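Local coordinates for ATP phosphoribosyltransferase regulatory subunit (Bacillus halodurans, PDB 3OD1), which is probably required, together with HisG, for the first step of histidine biosynthesis and may let histidine feed back on ATP phosphoribosyltransferase activity, at residues B[25-30]-B[318-323]; B[33-38]-B[107-112]; B[87-92]-B[130-135]; B[152-155]-B[160-163]. All coordinates share one frame; numbering follows the deposited sequence.

Contact 1: B[25-30]-B[318-323]; sequences KTKKNI and VRIDLL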
loop_
_atom_site.group_PDB
_atom_site.type_symbol
_atom_site.label_atom_id
_atom_site.label_comp_id
_atom_site.label_asym_id
_atom_site.label_seq_id
_atom_site.Cartn_x
_atom_site.Cartn_y
_atom_site.Cartn_z
ATOM N N LYS B 25 11.197 6.615 -2.532
ATOM C CA LYS B 25 10.962 8.043 -2.319
ATOM C C LYS B 25 10.477 8.714 -3.599
ATOM O O LYS B 25 9.581 9.552 -3.560
ATOM C CB LYS B 25 12.230 8.769 -1.858
ATOM C CG LYS B 25 12.781 8.340 -0.500
ATOM C CD LYS B 25 13.862 9.313 -0.005
ATOM C CE LYS B 25 14.669 8.745 1.178
ATOM N NZ LYS B 25 15.781 7.829 0.745
ATOM N N THR B 26 11.109 8.372 -4.717
ATOM C CA THR B 26 10.739 8.934 -6.017
ATOM C C THR B 26 9.301 8.592 -6.388
ATOM O O THR B 26 8.539 9.461 -6.797
ATOM C CB THR B 26 11.674 8.427 -7.122
ATOM O OG1 THR B 26 13.011 8.796 -6.789
ATOM C CG2 THR B 26 11.307 9.047 -8.485
ATOM N N LYS B 27 8.945 7.322 -6.240
ATOM C CA LYS B 27 7.616 6.851 -6.581
ATOM C C LYS B 27 6.595 7.492 -5.655
ATOM O O LYS B 27 5.520 7.917 -6.096
ATOM C CB LYS B 27 7.556 5.329 -6.496
ATOM C CG LYS B 27 6.170 4.756 -6.464
ATOM C CD LYS B 27 6.018 3.790 -5.298
ATOM C CE LYS B 27 4.970 4.289 -4.310
ATOM N NZ LYS B 27 4.662 3.266 -3.257
ATOM N N LYS B 28 6.939 7.592 -4.371
ATOM C CA LYS B 28 6.021 8.186 -3.411
ATOM C C LYS B 28 5.712 9.637 -3.752
ATOM O O LYS B 28 4.540 10.031 -3.761
ATOM C CB LYS B 28 6.542 8.092 -1.987
ATOM C CG LYS B 28 5.615 8.743 -0.964
ATOM C CD LYS B 28 6.213 8.647 0.428
ATOM C CE LYS B 28 5.743 9.782 1.324
ATOM N NZ LYS B 28 4.268 9.777 1.453
ATOM N N ASN B 29 6.746 10.432 -4.028
ATOM C CA ASN B 29 6.512 11.828 -4.389
ATOM C C ASN B 29 5.574 11.930 -5.591
ATOM O O ASN B 29 4.623 12.722 -5.587
ATOM C CB ASN B 29 7.814 12.558 -4.713
ATOM C CG ASN B 29 7.567 13.942 -5.316
ATOM O OD1 ASN B 29 6.936 14.796 -4.692
ATOM N ND2 ASN B 29 8.048 14.158 -6.539
ATOM N N ILE B 30 5.850 11.135 -6.623
ATOM C CA ILE B 30 4.999 11.111 -7.819
ATOM C C ILE B 30 3.539 10.784 -7.475
ATOM O O ILE B 30 2.630 11.522 -7.849
ATOM C CB ILE B 30 5.573 10.157 -8.903
ATOM C CG1 ILE B 30 6.843 10.769 -9.495
ATOM C CG2 ILE B 30 4.539 9.867 -9.998
ATOM C CD1 ILE B 30 7.636 9.833 -10.382
ATOM N N VAL B 318 -3.369 4.352 -13.967
ATOM C CA VAL B 318 -1.996 4.724 -14.288
ATOM C C VAL B 318 -1.041 3.671 -13.742
ATOM O O VAL B 318 -1.123 3.330 -12.567
ATOM C CB VAL B 318 -1.632 6.073 -13.654
ATOM C CG1 VAL B 318 -0.176 6.450 -13.999
ATOM C CG2 VAL B 318 -2.612 7.162 -14.120
ATOM N N ARG B 319 -0.153 3.159 -14.592
ATOM C CA ARG B 319 0.917 2.241 -14.169
ATOM C C ARG B 319 2.069 3.024 -13.578
ATOM O O ARG B 319 2.806 3.680 -14.309
ATOM C CB ARG B 319 1.440 1.432 -15.359
ATOM C CG ARG B 319 0.619 0.207 -15.703
ATOM C CD ARG B 319 0.868 -0.895 -14.696
ATOM N NE ARG B 319 2.286 -1.240 -14.551
ATOM C CZ ARG B 319 2.896 -2.238 -15.194
ATOM N NH1 ARG B 319 4.184 -2.471 -14.988
ATOM N NH2 ARG B 319 2.226 -3.005 -16.048
ATOM N N ILE B 320 2.217 2.961 -12.257
ATOM C CA ILE B 320 3.146 3.824 -11.539
ATOM C C ILE B 320 4.598 3.558 -11.925
ATOM O O ILE B 320 5.383 4.483 -12.123
ATOM C CB ILE B 320 2.988 3.674 -10.011
ATOM C CG1 ILE B 320 1.572 4.069 -9.578
ATOM C CG2 ILE B 320 4.024 4.506 -9.271
ATOM C CD1 ILE B 320 1.249 5.493 -9.862
ATOM N N ASP B 321 4.964 2.289 -12.023
ATOM C CA ASP B 321 6.346 1.966 -12.344
ATOM C C ASP B 321 6.727 2.467 -13.735
ATOM O O ASP B 321 7.833 2.952 -13.943
ATOM C CB ASP B 321 6.647 0.469 -12.132
ATOM C CG ASP B 321 5.604 -0.453 -12.763
ATOM O OD1 ASP B 321 5.852 -1.681 -12.767
ATOM O OD2 ASP B 321 4.550 0.031 -13.248
ATOM N N LEU B 322 5.793 2.387 -14.680
ATOM C CA LEU B 322 6.040 2.890 -16.019
ATOM C C LEU B 322 6.150 4.408 -15.995
ATOM O O LEU B 322 6.932 4.996 -16.737
ATOM C CB LEU B 322 4.918 2.451 -16.969
ATOM C CG LEU B 322 4.818 0.946 -17.260
ATOM C CD1 LEU B 322 3.633 0.600 -18.183
ATOM C CD2 LEU B 322 6.121 0.414 -17.852
ATOM N N LEU B 323 5.355 5.047 -15.143
ATOM C CA LEU B 323 5.390 6.501 -15.048
ATOM C C LEU B 323 6.720 6.980 -14.446
ATOM O O LEU B 323 7.330 7.930 -14.936
ATOM C CB LEU B 323 4.198 7.028 -14.235
ATOM C CG LEU B 323 4.165 8.534 -13.966
ATOM C CD1 LEU B 323 4.260 9.331 -15.284
ATOM C CD2 LEU B 323 2.905 8.918 -13.163
#
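Helix 21-40 lies against the point where strand 313-319 turns into helix 320-327, the backbones coming nearest at Lys-27 and Ile-320, whose CA atoms are 7.3 Å apart. Two side-chain pairs, all four residues buried, make the contact without a hydrogen bond between the segments. The aliphatic part of Lys-27 lies across Ile-320 at about a right angle, its CG 3.5 Å from Ile-320 CG2. Lys-27 sets out with CG anti to the backbone N (chi1 164°), then bends at the next two torsions; its NZ forms salt bridges with Glu-127 and with Glu-47 of the second subunit. One turn on, branch methyl meets branch methyl: Ile-30 CG2 is 3.7 Å from Leu-323 CD2. Behind this interface Arg-319, the N-cap residue of the second helix, grips Asp-321 side-on. NE donates to OD2 of Asp-321 in the guanidinium plane, whereas NH1 of Arg-319 reaches OD1 of Asp-321 at 2.9 Å from a tilted position. Both carboxylate oxygens are thus held across the strand-to-helix turn. The arrangement belongs to the class II synthetase-like core, in which helices pack on a mixed sheet.

Contact 2: B[33-38]-B[107-112]; sequences QMTEEI and AYQSNV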
loop_
_atom_site.group_PDB
_atom_site.type_symbol
_atom_site.label_atom_id
_atom_site.label_comp_id
_atom_site.label_asym_id
_atom_site.label_seq_id
_atom_site.Cartn_x
_atom_site.Cartn_y
_atom_site.Cartn_z
ATOM N N GLN B 33 1.688 13.545 -5.503
ATOM C CA GLN B 33 1.263 14.643 -6.368
ATOM C C GLN B 33 -0.025 14.291 -7.114
ATOM O O GLN B 33 -0.951 15.105 -7.196
ATOM C CB GLN B 33 2.379 15.020 -7.340
ATOM C CG GLN B 33 3.585 15.645 -6.627
ATOM C CD GLN B 33 3.216 16.950 -5.939
ATOM O OE1 GLN B 33 2.447 17.747 -6.478
ATOM N NE2 GLN B 33 3.756 17.173 -4.745
HETATM N N MSE B 34 -0.100 13.077 -7.645
HETATM C CA MSE B 34 -1.304 12.669 -8.353
HETATM C C MSE B 34 -2.515 12.551 -7.442
HETATM O O MSE B 34 -3.611 12.985 -7.808
HETATM C CB MSE B 34 -1.085 11.374 -9.146
HETATM C CG MSE B 34 -0.007 11.511 -10.218
HETATM SE SE MSE B 34 0.056 9.989 -11.397
HETATM C CE MSE B 34 -1.703 10.196 -12.233
ATOM N N THR B 35 -2.328 11.960 -6.266
ATOM C CA THR B 35 -3.434 11.761 -5.338
ATOM C C THR B 35 -3.943 13.097 -4.791
ATOM O O THR B 35 -5.133 13.250 -4.523
ATOM C CB THR B 35 -3.060 10.798 -4.186
ATOM O OG1 THR B 35 -1.851 11.235 -3.565
ATOM C CG2 THR B 35 -2.853 9.385 -4.718
ATOM N N GLU B 36 -3.046 14.067 -4.658
ATOM C CA GLU B 36 -3.446 15.413 -4.256
ATOM C C GLU B 36 -4.354 16.075 -5.296
ATOM O O GLU B 36 -5.332 16.718 -4.937
ATOM C CB GLU B 36 -2.229 16.299 -4.026
ATOM C CG GLU B 36 -2.006 16.646 -2.567
ATOM C CD GLU B 36 -0.686 17.354 -2.329
ATOM O OE1 GLU B 36 -0.501 18.475 -2.857
ATOM O OE2 GLU B 36 0.167 16.781 -1.612
ATOM N N GLU B 37 -3.998 15.963 -6.573
ATOM C CA GLU B 37 -4.842 16.511 -7.646
ATOM C C GLU B 37 -6.192 15.799 -7.660
ATOM O O GLU B 37 -7.252 16.429 -7.701
ATOM C CB GLU B 37 -4.175 16.357 -9.018
ATOM C CG GLU B 37 -4.940 17.030 -10.165
ATOM C CD GLU B 37 -4.932 18.548 -10.047
ATOM O OE1 GLU B 37 -4.066 19.062 -9.326
ATOM O OE2 GLU B 37 -5.781 19.228 -10.671
ATOM N N ILE B 38 -6.145 14.476 -7.607
ATOM C CA ILE B 38 -7.363 13.675 -7.585
ATOM C C ILE B 38 -8.315 14.104 -6.464
ATOM O O ILE B 38 -9.539 14.175 -6.654
ATOM C CB ILE B 38 -7.013 12.182 -7.508
ATOM C CG1 ILE B 38 -6.391 11.725 -8.845
ATOM C CG2 ILE B 38 -8.237 11.348 -7.134
ATOM C CD1 ILE B 38 -5.697 10.365 -8.757
ATOM N N ALA B 107 -11.391 6.629 -5.837
ATOM C CA ALA B 107 -9.997 6.606 -6.276
ATOM C C ALA B 107 -9.234 5.536 -5.518
ATOM O O ALA B 107 -9.695 5.050 -4.479
ATOM C CB ALA B 107 -9.305 7.978 -6.051
ATOM N N TYR B 108 -8.070 5.157 -6.035
ATOM C CA TYR B 108 -7.272 4.134 -5.370
ATOM C C TYR B 108 -5.802 4.316 -5.698
ATOM O O TYR B 108 -5.452 4.956 -6.681
ATOM C CB TYR B 108 -7.719 2.740 -5.817
ATOM C CG TYR B 108 -7.593 2.549 -7.315
ATOM C CD1 TYR B 108 -8.631 2.903 -8.166
ATOM C CD2 TYR B 108 -6.421 2.050 -7.880
ATOM C CE1 TYR B 108 -8.523 2.738 -9.555
ATOM C CE2 TYR B 108 -6.295 1.888 -9.265
ATOM C CZ TYR B 108 -7.352 2.227 -10.097
ATOM O OH TYR B 108 -7.225 2.076 -11.470
ATOM N N GLN B 109 -4.948 3.759 -4.845
ATOM C CA GLN B 109 -3.543 3.594 -5.152
ATOM C C GLN B 109 -3.203 2.229 -4.559
ATOM O O GLN B 109 -3.154 2.061 -3.338
ATOM C CB GLN B 109 -2.715 4.708 -4.506
ATOM C CG GLN B 109 -1.234 4.601 -4.765
ATOM C CD GLN B 109 -0.431 5.695 -4.060
ATOM O OE1 GLN B 109 -0.951 6.776 -3.779
ATOM N NE2 GLN B 109 0.850 5.417 -3.791
ATOM N N SER B 110 -3.015 1.240 -5.423
ATOM C CA SER B 110 -2.978 -0.140 -4.966
ATOM C C SER B 110 -2.088 -1.013 -5.821
ATOM O O SER B 110 -1.964 -0.806 -7.033
ATOM C CB SER B 110 -4.390 -0.743 -5.001
ATOM O OG SER B 110 -5.312 0.034 -4.264
ATOM N N ASN B 111 -1.508 -2.028 -5.192
ATOM C CA ASN B 111 -0.852 -3.085 -5.951
ATOM C C ASN B 111 -1.884 -4.018 -6.559
ATOM O O ASN B 111 -2.820 -4.462 -5.885
ATOM C CB ASN B 111 0.084 -3.887 -5.060
ATOM C CG ASN B 111 1.281 -3.084 -4.598
ATOM O OD1 ASN B 111 1.589 -2.029 -5.144
ATOM N ND2 ASN B 111 1.965 -3.588 -3.588
ATOM N N VAL B 112 -1.705 -4.319 -7.837
ATOM C CA VAL B 112 -2.497 -5.346 -8.502
ATOM C C VAL B 112 -1.558 -6.431 -9.012
ATOM O O VAL B 112 -0.329 -6.263 -8.998
ATOM C CB VAL B 112 -3.348 -4.751 -9.659
ATOM C CG1 VAL B 112 -4.369 -3.769 -9.091
ATOM C CG2 VAL B 112 -2.456 -4.044 -10.651
#
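The hydroxyl OG1 of Thr-35 is hydrogen-bonded to two carbonyl oxygens of its own helix, Cys-31 O and Asp-32 O, and this leaves the methyl of Thr-35 to face Gln-109 on strand 104-113. With OG1 placed between the backbone N and the carbonyl carbon (chi1 52°), CG2 stands anti to the carbonyl carbon and meets the amide oxygen: Thr-35 CG2 lies 3.4 Å from Gln-109 OE1. The two side chains cross at about a right angle, Gln-109 being extended from the strand so that its amide end arrives at the helix. Its other amide atom, NE2, is hydrogen-bonded to Glu-127 on the adjoining strand, a bond that should restrain the amide from flipping and keep the oxygen on the threonine side. One helical turn further on the contact becomes wholly apolar, as Ile-38 CG2 sits 3.7 Å from Ala-107 CB. The small alanine is consistent with the close approach here, the CA atoms of Ile-38 and Ala-107 being 7.7 Å apart. Helix 21-40 lies on one face of the central sheet. Thr-35 and Ile-38 also both touch Leu-129 of strand 125-134, while on the far edge strand 44-45 pairs with strand 104-113 and lends Met-45 to the packing against Ala-107 and Gln-109.

Contact 3: B[87-92]-B[130-135]; sequences APIARL and GVELIG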
loop_
_atom_site.group_PDB
_atom_site.type_symbol
_atom_site.label_atom_id
_atom_site.label_comp_id
_atom_site.label_asym_id
_atom_site.label_seq_id
_atom_site.Cartn_x
_atom_site.Cartn_y
_atom_site.Cartn_z
ATOM N N ALA B 87 -13.149 -3.710 -10.898
ATOM C CA ALA B 87 -14.135 -4.716 -10.503
ATOM C C ALA B 87 -14.348 -4.755 -8.973
ATOM O O ALA B 87 -15.491 -4.842 -8.490
ATOM C CB ALA B 87 -13.782 -6.091 -11.082
ATOM N N PRO B 88 -13.253 -4.670 -8.190
ATOM C CA PRO B 88 -13.475 -4.556 -6.743
ATOM C C PRO B 88 -14.266 -3.299 -6.389
ATOM O O PRO B 88 -15.124 -3.362 -5.517
ATOM C CB PRO B 88 -12.050 -4.520 -6.166
ATOM C CG PRO B 88 -11.258 -5.364 -7.153
ATOM C CD PRO B 88 -11.848 -4.998 -8.510
ATOM N N ILE B 89 -14.017 -2.184 -7.069
ATOM C CA ILE B 89 -14.779 -0.981 -6.755
ATOM C C ILE B 89 -16.257 -1.159 -7.149
ATOM O O ILE B 89 -17.149 -0.695 -6.449
ATOM C CB ILE B 89 -14.151 0.280 -7.375
ATOM C CG1 ILE B 89 -12.913 0.682 -6.557
ATOM C CG2 ILE B 89 -15.167 1.420 -7.421
ATOM C CD1 ILE B 89 -12.092 1.773 -7.180
ATOM N N ALA B 90 -16.510 -1.862 -8.246
ATOM C CA ALA B 90 -17.891 -2.138 -8.642
ATOM C C ALA B 90 -18.601 -2.953 -7.556
ATOM O O ALA B 90 -19.752 -2.665 -7.202
ATOM C CB ALA B 90 -17.938 -2.861 -9.983
ATOM N N ARG B 91 -17.913 -3.962 -7.025
ATOM C CA ARG B 91 -18.463 -4.754 -5.924
ATOM C C ARG B 91 -18.780 -3.869 -4.724
ATOM O O ARG B 91 -19.840 -3.977 -4.112
ATOM C CB ARG B 91 -17.511 -5.886 -5.494
ATOM C CG ARG B 91 -18.067 -6.738 -4.315
ATOM C CD ARG B 91 -17.096 -7.834 -3.836
ATOM N NE ARG B 91 -15.751 -7.313 -3.570
ATOM C CZ ARG B 91 -15.461 -6.371 -2.676
ATOM N NH1 ARG B 91 -16.417 -5.833 -1.930
ATOM N NH2 ARG B 91 -14.204 -5.956 -2.534
ATOM N N LEU B 92 -17.844 -2.990 -4.395
ATOM C CA LEU B 92 -17.975 -2.120 -3.234
ATOM C C LEU B 92 -19.199 -1.240 -3.411
ATOM O O LEU B 92 -20.032 -1.120 -2.507
ATOM C CB LEU B 92 -16.712 -1.266 -3.116
ATOM C CG LEU B 92 -16.233 -0.752 -1.765
ATOM C CD1 LEU B 92 -15.003 0.101 -1.970
ATOM C CD2 LEU B 92 -17.324 0.053 -1.105
ATOM N N GLY B 130 -5.597 5.339 -9.843
ATOM C CA GLY B 130 -6.626 5.786 -10.762
ATOM C C GLY B 130 -7.917 6.153 -10.068
ATOM O O GLY B 130 -7.960 6.259 -8.835
ATOM N N VAL B 131 -8.965 6.335 -10.873
ATOM C CA VAL B 131 -10.283 6.769 -10.405
ATOM C C VAL B 131 -11.375 6.042 -11.165
ATOM O O VAL B 131 -11.162 5.578 -12.299
ATOM C CB VAL B 131 -10.507 8.284 -10.653
ATOM C CG1 VAL B 131 -9.393 9.116 -10.027
ATOM C CG2 VAL B 131 -10.601 8.582 -12.161
ATOM N N GLU B 132 -12.549 5.951 -10.538
ATOM C CA GLU B 132 -13.766 5.491 -11.202
ATOM C C GLU B 132 -14.817 6.567 -10.965
ATOM O O GLU B 132 -14.965 7.063 -9.843
ATOM C CB GLU B 132 -14.263 4.170 -10.593
ATOM C CG GLU B 132 -13.186 3.109 -10.439
ATOM C CD GLU B 132 -12.626 2.641 -11.771
ATOM O OE1 GLU B 132 -13.237 2.928 -12.826
ATOM O OE2 GLU B 132 -11.567 1.981 -11.761
ATOM N N LEU B 133 -15.526 6.940 -12.020
ATOM C CA LEU B 133 -16.627 7.879 -11.919
ATOM C C LEU B 133 -17.864 7.129 -12.399
ATOM O O LEU B 133 -18.001 6.815 -13.578
ATOM C CB LEU B 133 -16.360 9.129 -12.760
ATOM C CG LEU B 133 -17.557 9.994 -13.190
ATOM C CD1 LEU B 133 -18.421 10.395 -12.009
ATOM C CD2 LEU B 133 -17.071 11.231 -13.933
ATOM N N ILE B 134 -18.743 6.797 -11.464
ATOM C CA ILE B 134 -19.781 5.811 -11.732
ATOM C C ILE B 134 -21.165 6.427 -11.665
ATOM O O ILE B 134 -21.497 7.117 -10.711
ATOM C CB ILE B 134 -19.720 4.651 -10.730
ATOM C CG1 ILE B 134 -18.356 3.959 -10.802
ATOM C CG2 ILE B 134 -20.843 3.644 -11.013
ATOM C CD1 ILE B 134 -18.017 3.203 -9.534
ATOM N N GLY B 135 -21.965 6.185 -12.695
ATOM C CA GLY B 135 -23.340 6.657 -12.704
ATOM C C GLY B 135 -23.562 7.995 -13.385
ATOM O O GLY B 135 -24.614 8.599 -13.220
#
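The helical segment 87-92 approaches strand 125-134 most closely at Ile-89 and Glu-132, whose CA atoms lie 7.9 Å apart, and no backbone or side-chain hydrogen bond joins the two segments. One helix residue does nearly all the work: Ile-89 points at the strand and divides its branches between two strand residues. Its terminal methyl CD1 rests 3.7 Å from Glu-132 CG, and the branch methyl CG2 of Ile-89 touches the same carbon at 4.0 Å. That methyl has a second neighbour, since Ile-89 CG2 is also 4.0 Å from Ile-134 CD1. The isoleucine thus straddles two residues of the same strand face, meeting each of them at a slant. Chi1 (-48°) puts Glu-132 CG beside the backbone N and against the isoleucine; the bend at the second torsion (chi2 -65°) then turns the carboxylate away from it. The oxygens find their partners outside the two segments: OE1 is hydrogen-bonded to the hydroxyl of Tyr-300 and OE2 to OG1 of Thr-86, at the beginning of helix 86-94. Ile-89 packs further on Leu-106 and Tyr-108 of the adjoining strand 104-113, and the opposite face of strand 125-134 is taken by helix 139-155, which Val-131 and Leu-133 touch. The chemistry is that of an acid with two uses: all three touching residues are buried, the hydrocarbon part of Glu-132 shares in apolar packing, and its two oxygens are satisfied by separate hydroxyls that should restrain the turn of the carboxylate and link strand to helix start.

Contact 4: B[152-155]-B[160-163]; sequences ALKR and EFKV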
loop_
_atom_site.group_PDB
_atom_site.type_symbol
_atom_site.label_atom_id
_atom_site.label_comp_id
_atom_site.label_asym_id
_atom_site.label_seq_id
_atom_site.Cartn_x
_atom_site.Cartn_y
_atom_site.Cartn_z
ATOM N N ALA B 152 -3.325 15.428 -13.436
ATOM C CA ALA B 152 -2.549 14.644 -12.468
ATOM C C ALA B 152 -1.162 14.301 -13.033
ATOM O O ALA B 152 -0.160 14.399 -12.334
ATOM C CB ALA B 152 -3.305 13.372 -12.083
ATOM N N LEU B 153 -1.113 13.893 -14.299
ATOM C CA LEU B 153 0.154 13.609 -14.958
ATOM C C LEU B 153 1.064 14.834 -14.937
ATOM O O LEU B 153 2.241 14.724 -14.620
ATOM C CB LEU B 153 -0.076 13.136 -16.390
ATOM C CG LEU B 153 -0.657 11.725 -16.454
ATOM C CD1 LEU B 153 -0.942 11.322 -17.883
ATOM C CD2 LEU B 153 0.310 10.746 -15.790
ATOM N N LYS B 154 0.498 15.994 -15.259
ATOM C CA LYS B 154 1.212 17.267 -15.188
ATOM C C LYS B 154 1.749 17.571 -13.798
ATOM O O LYS B 154 2.896 17.989 -13.645
ATOM C CB LYS B 154 0.305 18.420 -15.632
ATOM C CG LYS B 154 0.104 18.497 -17.129
ATOM C CD LYS B 154 0.066 19.936 -17.610
ATOM C CE LYS B 154 -1.325 20.529 -17.517
ATOM N NZ LYS B 154 -1.395 21.833 -18.247
ATOM N N ARG B 155 0.917 17.381 -12.782
ATOM C CA ARG B 155 1.330 17.700 -11.425
ATOM C C ARG B 155 2.453 16.760 -10.960
ATOM O O ARG B 155 3.240 17.103 -10.077
ATOM C CB ARG B 155 0.137 17.629 -10.472
ATOM C CG ARG B 155 0.271 18.498 -9.230
ATOM C CD ARG B 155 -0.597 17.937 -8.115
ATOM N NE ARG B 155 -0.452 18.642 -6.848
ATOM C CZ ARG B 155 -1.350 19.496 -6.365
ATOM N NH1 ARG B 155 -2.465 19.751 -7.047
ATOM N NH2 ARG B 155 -1.135 20.094 -5.197
ATOM N N GLU B 160 4.833 17.202 -22.304
ATOM C CA GLU B 160 4.895 16.880 -23.729
ATOM C C GLU B 160 4.239 15.546 -24.098
ATOM O O GLU B 160 4.500 15.014 -25.182
ATOM C CB GLU B 160 6.356 16.852 -24.194
ATOM C CG GLU B 160 7.217 17.977 -23.651
ATOM C CD GLU B 160 7.454 19.072 -24.666
ATOM O OE1 GLU B 160 6.566 19.304 -25.513
ATOM O OE2 GLU B 160 8.529 19.702 -24.615
ATOM N N PHE B 161 3.404 15.008 -23.208
ATOM C CA PHE B 161 2.764 13.716 -23.436
ATOM C C PHE B 161 1.482 13.862 -24.240
ATOM O O PHE B 161 1.014 14.975 -24.483
ATOM C CB PHE B 161 2.461 13.020 -22.109
ATOM C CG PHE B 161 1.548 13.792 -21.215
ATOM C CD1 PHE B 161 0.181 13.520 -21.190
ATOM C CD2 PHE B 161 2.050 14.781 -20.382
ATOM C CE1 PHE B 161 -0.668 14.222 -20.343
ATOM C CE2 PHE B 161 1.208 15.494 -19.539
ATOM C CZ PHE B 161 -0.153 15.217 -19.522
ATOM N N LYS B 162 0.916 12.724 -24.641
ATOM C CA LYS B 162 -0.274 12.700 -25.470
ATOM C C LYS B 162 -1.249 11.648 -24.967
ATOM O O LYS B 162 -0.848 10.563 -24.556
ATOM C CB LYS B 162 0.088 12.391 -26.924
ATOM C CG LYS B 162 0.006 13.582 -27.880
ATOM C CD LYS B 162 1.255 14.457 -27.820
ATOM C CE LYS B 162 1.633 15.002 -29.200
ATOM N NZ LYS B 162 1.981 13.927 -30.191
ATOM N N VAL B 163 -2.532 11.986 -25.005
ATOM C CA VAL B 163 -3.594 11.038 -24.713
ATOM C C VAL B 163 -4.352 10.781 -26.008
ATOM O O VAL B 163 -4.906 11.701 -26.613
ATOM C CB VAL B 163 -4.538 11.588 -23.648
ATOM C CG1 VAL B 163 -5.683 10.597 -23.364
ATOM C CG2 VAL B 163 -3.744 11.891 -22.386
#
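Two consecutive helix residues, Leu-153 and Lys-154, meet the ring of Phe-161 from different directions. Leu-153 comes in obliquely, its CB 3.8 Å from Phe-161 CZ. Further along the same side chain, Leu-153 CD1 reaches Phe-161 CE1, also at 3.8 Å, so the leucine crosses the ring at a slant and touches it at two points. Lys-154 comes instead to the edge, near the ring plane, and at about a right angle; only the start of its chain is involved, with Lys-154 CG 4.0 Å from Phe-161 CE2. Bends at its second and third torsions then lead the ammonium end away from the ring. Phe-161 can face the helix because CG is tucked between its backbone N and carbonyl carbon (chi1 60°), aiming the ring at the end of helix 139-155. Tyr-264 stacks on the Phe-161 ring and also touches Lys-154, while Ile-150 adds a further contact from the preceding turn of the helix. With a serine in place of Phe-161, Leu-153 would probably face a gap and Tyr-264 would lose its stacking mate. The ring closes a tight turn-back, four residues separating the two segments. Since strands 125-134 and 162-167 run the same way in one sheet, with three strands between them, the helix end packed here finishes a beta-alpha-beta crossover of the class II synthetase-like core.

In the fold
From the N terminus, helix 21-40 comes first and serves both contact 1 and contact 2. Contact 2 closes its loop when strand 104-113 returns to the helix; contact 3 opens inside that loop, at helix 86-94, and closes beyond it on strand 125-134, so the two cross. Contact 4 follows in series as a short helix-to-strand closure. Contact 1 spans them all, ending at residues 318-323. Met-34 of the first helix packs against Leu-323 and Ala-152, bringing contacts 1, 2 and 4 together, and Arg-155 adds salt bridges to Glu-36 and Glu-37. Contact 3 lies about 22 Å from contact 1, centre to centre, yet all four reach the same mixed sheet.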